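Local coordinates for HTH-type transcriptional activator AmpR (Citrobacter freundii, PDB 3KOS), which regulates transcription of the AmpC beta-lactamase gene as a LysR-family DNA-binding protein, represented here by its effector-binding domain, at residues Ala81-Leu86 with Ile177-Tyr182; Asp137-Met142 with Ile154-Met159. One frame throughout, in Å; residues are numbered along the deposited sequence.

Contact 1 of 2, residues Ala81-Leu86 with Ile177-Tyr182; sequences ALMSPL and IDLGSY
In the alpha-beta sandwich of the LysR effector-binding domain, Met-83 and Ile-177 form a single antiparallel bridge, a hydrogen-bonded pair joining the start of the 83-86 run, the last part of the broken strand 73-86, to the loop that leads into strand 181-187. The evidence is a reciprocal pair of backbone bonds: Met-83 N reaches Ile-177 O at 2.8 Å with an N-H...O angle of 173°, and Ile-177 N returns to Met-83 O at 2.9 Å.

Beyond the bridge the two backbones no longer bond directly, although Ala-81 CA and Ser-181 CA are still 4.8 Å apart, and two waters bridge them. One donates to Ala-81 O and Gly-180 O while accepting from Leu-179 N; the other accepts from Ala-81 N and donates to Gly-180 O, so this carbonyl is gripped by both. The loop is shaped by an Asx turn, in which Gly-180 N donates to Asp-178 OD1 at 2.9 Å.

Side chains fill in around the bridge. Met-83, a selenomethionine, has CE eclipsed with its CB (chi3 -1°), and this methyl ends 4.0 Å from Leu-179 CD1 and equally near Ile-177 CD1. Leu-82 CD2 lies 3.6 Å from Asp-178 CB, the two side chains passing at a slant. Ala-81 CB approaches the Tyr-182 ring obliquely, 3.5 Å from CE2.

On the side of strand 153-156, Ser-84 pairs by backbone hydrogen bonding with Ala-155, and Leu-82 with Val-157 just past the strand's end; strand 61-66 bonds to Ser-181 through Gly-66. Helix 114-121 packs on Ile-177 and Leu-179 through Thr-121, Glu-114 and Leu-117, while Phe-22 of helix 20-37 meets the Tyr-182 ring.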
loop_
_atom_site.group_PDB
_atom_site.type_symbol
_atom_site.label_atom_id
_atom_site.label_comp_id
_atom_site.label_asym_id
_atom_site.label_seq_id
_atom_site.Cartn_x
_atom_site.Cartn_y
_atom_site.Cartn_z
ATOM N N ALA A 81 5.119 -5.071 -16.947
ATOM C CA ALA A 81 4.460 -4.112 -16.079
ATOM C C ALA A 81 4.269 -2.783 -16.801
ATOM O O ALA A 81 4.524 -1.715 -16.240
ATOM C CB ALA A 81 5.270 -3.923 -14.792
ATOM N N LEU A 82 3.812 -2.859 -18.050
ATOM C CA LEU A 82 3.591 -1.664 -18.859
ATOM C C LEU A 82 2.658 -0.680 -18.163
ATOM O O LEU A 82 1.608 -1.059 -17.648
ATOM C CB LEU A 82 3.020 -2.041 -20.222
ATOM C CG LEU A 82 3.909 -2.983 -21.043
ATOM C CD1 LEU A 82 3.326 -3.170 -22.441
ATOM C CD2 LEU A 82 5.318 -2.429 -21.126
HETATM N N MSE A 83 3.049 0.589 -18.164
HETATM C CA MSE A 83 2.310 1.624 -17.443
HETATM C C MSE A 83 1.574 2.590 -18.350
HETATM O O MSE A 83 2.043 2.927 -19.438
HETATM C CB MSE A 83 3.255 2.429 -16.566
HETATM C CG MSE A 83 3.993 1.585 -15.559
HETATM SE SE MSE A 83 5.251 2.684 -14.549
HETATM C CE MSE A 83 4.931 4.396 -15.399
ATOM N N SER A 84 0.424 3.057 -17.877
ATOM C CA SER A 84 -0.381 4.003 -18.626
ATOM C C SER A 84 -1.175 4.841 -17.622
ATOM O O SER A 84 -1.345 4.432 -16.471
ATOM C CB SER A 84 -1.311 3.227 -19.567
ATOM O OG SER A 84 -1.884 4.065 -20.553
ATOM N N PRO A 85 -1.640 6.028 -18.038
ATOM C CA PRO A 85 -2.456 6.831 -17.127
ATOM C C PRO A 85 -3.724 6.093 -16.716
ATOM O O PRO A 85 -4.294 5.356 -17.517
ATOM C CB PRO A 85 -2.803 8.060 -17.964
ATOM C CG PRO A 85 -1.610 8.227 -18.859
ATOM C CD PRO A 85 -1.186 6.811 -19.209
ATOM N N LEU A 86 -4.132 6.290 -15.468
ATOM C CA LEU A 86 -5.321 5.649 -14.920
ATOM C C LEU A 86 -6.014 6.657 -14.031
ATOM O O LEU A 86 -5.363 7.302 -13.220
ATOM C CB LEU A 86 -4.924 4.438 -14.072
ATOM C CG LEU A 86 -4.277 3.273 -14.817
ATOM C CD1 LEU A 86 -3.638 2.314 -13.821
ATOM C CD2 LEU A 86 -5.306 2.548 -15.686
ATOM N N ILE A 177 4.112 2.614 -21.390
ATOM C CA ILE A 177 5.575 2.644 -21.349
ATOM C C ILE A 177 6.116 1.554 -20.421
ATOM O O ILE A 177 5.417 1.094 -19.518
ATOM C CB ILE A 177 6.123 4.019 -20.911
ATOM C CG1 ILE A 177 5.576 4.416 -19.536
ATOM C CG2 ILE A 177 5.781 5.093 -21.947
ATOM C CD1 ILE A 177 6.189 5.695 -18.965
ATOM N N ASP A 178 7.366 1.155 -20.649
ATOM C CA ASP A 178 8.027 0.132 -19.844
ATOM C C ASP A 178 9.173 0.763 -19.071
ATOM O O ASP A 178 10.177 1.163 -19.658
ATOM C CB ASP A 178 8.551 -0.980 -20.761
ATOM C CG ASP A 178 9.286 -2.085 -20.012
ATOM O OD1 ASP A 178 9.561 -1.954 -18.800
ATOM O OD2 ASP A 178 9.602 -3.108 -20.655
ATOM N N LEU A 179 9.010 0.880 -17.756
ATOM C CA LEU A 179 10.068 1.390 -16.899
ATOM C C LEU A 179 10.500 0.315 -15.904
ATOM O O LEU A 179 11.144 0.608 -14.896
ATOM C CB LEU A 179 9.604 2.645 -16.153
ATOM C CG LEU A 179 9.199 3.805 -17.068
ATOM C CD1 LEU A 179 8.769 5.029 -16.258
ATOM C CD2 LEU A 179 10.346 4.151 -18.004
ATOM N N GLY A 180 10.142 -0.931 -16.201
ATOM C CA GLY A 180 10.462 -2.047 -15.329
ATOM C C GLY A 180 9.456 -3.175 -15.465
ATOM O O GLY A 180 8.397 -3.001 -16.075
ATOM N N SER A 181 9.792 -4.341 -14.909
ATOM C CA SER A 181 8.909 -5.505 -14.948
ATOM C C SER A 181 8.862 -6.142 -13.570
ATOM O O SER A 181 9.494 -5.660 -12.640
ATOM C CB SER A 181 9.434 -6.543 -15.948
ATOM O OG SER A 181 9.537 -5.991 -17.242
ATOM N N TYR A 182 8.123 -7.236 -13.433
ATOM C CA TYR A 182 8.131 -7.959 -12.165
ATOM C C TYR A 182 9.075 -9.145 -12.244
ATOM O O TYR A 182 9.079 -9.885 -13.235
ATOM C CB TYR A 182 6.713 -8.374 -11.740
ATOM C CG TYR A 182 5.875 -7.163 -11.357
ATOM C CD1 TYR A 182 6.054 -6.530 -10.126
ATOM C CD2 TYR A 182 4.936 -6.644 -12.233
ATOM C CE1 TYR A 182 5.315 -5.406 -9.781
ATOM C CE2 TYR A 182 4.186 -5.513 -11.899
ATOM C CZ TYR A 182 4.377 -4.905 -10.670
ATOM O OH TYR A 182 3.645 -3.776 -10.331
HETATM O O HOH W 1 7.023 -0.545 -16.140
HETATM O O HOH W 2 7.298 -4.251 -18.460
#

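Contact 2 of 2, residues Asp137-Met142 with Ile154-Met159; sequences DSSVTM and IAPVRM
Met-142 and Ser-139 bring the first turn of helix 139-147 against Ile-154, Ala-155 and Pro-156 on strand 153-156, a helix-on-strand contact within the alpha-beta sandwich. The helix start carries an N-cap: Ser-138 OG accepts from Val-140 N at 3.1 Å in a markedly bent bond (N-H...O 135°).

The selenomethionine side chain of Met-142 does most of the reaching. Its CB points toward the strand, and CG stands anti to the backbone N (chi1 180°); SE is the first atom to arrive. It sits 3.4 Å from Ile-154 O and 3.8 Å from Ile-154 N, over the backbone of that residue rather than its side chain, whose CB leaves the backbone away from the helix. On its other neighbour, Ala-155, SE comes only to 4.3 Å of CB. The chain then bends at the last torsion (chi3 -56°), leaving the terminal CE 4.0 Å from Ile-154 O.

One turn earlier, Ser-139 meets the next part of the strand through its hydroxyl. The same OG is hydrogen-bonded to a sulfonate oxygen of a bound MES, probably from the crystallisation liquor. Just before the helix, Asp-137 OD1 is hydrogen-bonded to Thr-47 OG1 of the second subunit. Across the contact, Ser-139 OG lies 3.8 Å from the methyl CB of Ala-155 and 3.9 Å from Pro-156 CD.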
loop_
_atom_site.group_PDB
_atom_site.type_symbol
_atom_site.label_atom_id
_atom_site.label_comp_id
_atom_site.label_asym_id
_atom_site.label_seq_id
_atom_site.Cartn_x
_atom_site.Cartn_y
_atom_site.Cartn_z
ATOM N N ASP A 137 4.785 5.373 -2.541
ATOM C CA ASP A 137 5.696 4.247 -2.375
ATOM C C ASP A 137 5.110 2.984 -2.992
ATOM O O ASP A 137 5.842 2.064 -3.368
ATOM C CB ASP A 137 5.991 4.007 -0.893
ATOM C CG ASP A 137 4.752 3.586 -0.103
ATOM O OD1 ASP A 137 3.651 4.145 -0.328
ATOM O OD2 ASP A 137 4.884 2.703 0.772
ATOM N N SER A 138 3.785 2.940 -3.101
ATOM C CA SER A 138 3.110 1.734 -3.589
ATOM C C SER A 138 2.010 2.110 -4.571
ATOM O O SER A 138 1.241 3.024 -4.304
ATOM C CB SER A 138 2.493 0.979 -2.411
ATOM O OG SER A 138 1.543 0.010 -2.861
ATOM N N SER A 139 1.933 1.421 -5.703
ATOM C CA SER A 139 0.874 1.697 -6.676
ATOM C C SER A 139 -0.494 1.380 -6.109
ATOM O O SER A 139 -1.500 1.925 -6.575
ATOM C CB SER A 139 1.075 0.865 -7.954
ATOM O OG SER A 139 2.108 1.421 -8.743
ATOM N N VAL A 140 -0.550 0.457 -5.148
ATOM C CA VAL A 140 -1.838 0.107 -4.556
ATOM C C VAL A 140 -2.414 1.366 -3.907
ATOM O O VAL A 140 -3.568 1.731 -4.129
ATOM C CB VAL A 140 -1.702 -0.997 -3.494
ATOM C CG1 VAL A 140 -3.031 -1.234 -2.810
ATOM C CG2 VAL A 140 -1.213 -2.297 -4.149
ATOM N N THR A 141 -1.583 2.026 -3.110
ATOM C CA THR A 141 -1.986 3.273 -2.450
ATOM C C THR A 141 -2.277 4.359 -3.485
ATOM O O THR A 141 -3.261 5.100 -3.375
ATOM C CB THR A 141 -0.875 3.747 -1.496
ATOM O OG1 THR A 141 -0.614 2.709 -0.539
ATOM C CG2 THR A 141 -1.286 5.036 -0.761
HETATM N N MSE A 142 -1.431 4.455 -4.503
HETATM C CA MSE A 142 -1.649 5.451 -5.554
HETATM C C MSE A 142 -3.033 5.298 -6.202
HETATM O O MSE A 142 -3.714 6.292 -6.471
HETATM C CB MSE A 142 -0.572 5.332 -6.638
HETATM C CG MSE A 142 -0.752 6.334 -7.738
HETATM SE SE MSE A 142 0.416 5.923 -9.277
HETATM C CE MSE A 142 2.161 5.895 -8.384
ATOM N N ILE A 154 -0.233 7.008 -12.827
ATOM C CA ILE A 154 0.375 6.209 -13.879
ATOM C C ILE A 154 0.983 4.985 -13.213
ATOM O O ILE A 154 1.779 5.104 -12.274
ATOM C CB ILE A 154 1.394 7.024 -14.726
ATOM C CG1 ILE A 154 1.906 6.182 -15.909
ATOM C CG2 ILE A 154 2.534 7.555 -13.854
ATOM C CD1 ILE A 154 2.707 6.989 -16.936
ATOM N N ALA A 155 0.586 3.806 -13.681
ATOM C CA ALA A 155 0.923 2.571 -12.988
ATOM C C ALA A 155 0.788 1.365 -13.910
ATOM O O ALA A 155 0.237 1.480 -15.007
ATOM C CB ALA A 155 0.028 2.404 -11.748
ATOM N N PRO A 156 1.301 0.203 -13.475
ATOM C CA PRO A 156 1.198 -0.997 -14.317
ATOM C C PRO A 156 -0.251 -1.447 -14.483
ATOM O O PRO A 156 -0.873 -1.932 -13.538
ATOM C CB PRO A 156 1.991 -2.043 -13.537
ATOM C CG PRO A 156 2.999 -1.246 -12.770
ATOM C CD PRO A 156 2.215 -0.007 -12.337
ATOM N N VAL A 157 -0.776 -1.305 -15.689
ATOM C CA VAL A 157 -2.206 -1.484 -15.901
ATOM C C VAL A 157 -2.673 -2.905 -15.575
ATOM O O VAL A 157 -3.772 -3.088 -15.050
ATOM C CB VAL A 157 -2.626 -1.109 -17.344
ATOM C CG1 VAL A 157 -2.177 0.305 -17.677
ATOM C CG2 VAL A 157 -2.042 -2.070 -18.340
ATOM N N ARG A 158 -1.851 -3.897 -15.896
ATOM C CA ARG A 158 -2.238 -5.292 -15.688
ATOM C C ARG A 158 -2.335 -5.672 -14.204
ATOM O O ARG A 158 -2.846 -6.747 -13.867
ATOM C CB ARG A 158 -1.290 -6.251 -16.422
HETATM N N MSE A 159 -1.826 -4.815 -13.322
HETATM C CA MSE A 159 -1.936 -5.079 -11.886
HETATM C C MSE A 159 -3.239 -4.532 -11.315
HETATM O O MSE A 159 -3.530 -4.725 -10.125
HETATM C CB MSE A 159 -0.734 -4.504 -11.128
HETATM C CG MSE A 159 0.589 -5.151 -11.498
HETATM SE SE MSE A 159 0.609 -7.049 -10.938
HETATM C CE MSE A 159 1.152 -7.871 -12.643
#

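Both contacts are buried, their centres 9 Å apart, and contact 2 is nested inside the chain loop that contact 1 closes. They meet on one sheet, where strands 73-86 and 153-156 are neighbours: Leu-82 O and Val-157 N are 3.1 Å apart, a probable hydrogen bond. Their chemistry differs with place. Contact 1, between strand 73-86 and the loop leading into strand 181-187, combines backbone bonds and bridging waters with apolar side-chain contacts; contact 2, where a helix lies against a strand, is van der Waals packing and less than half as extensive (145 against 390 Å²). Each supplies a hydroxyl bonded to a MES sulfonate oxygen, Tyr-182 and Ser-139, which is consistent with a shared ligand pocket.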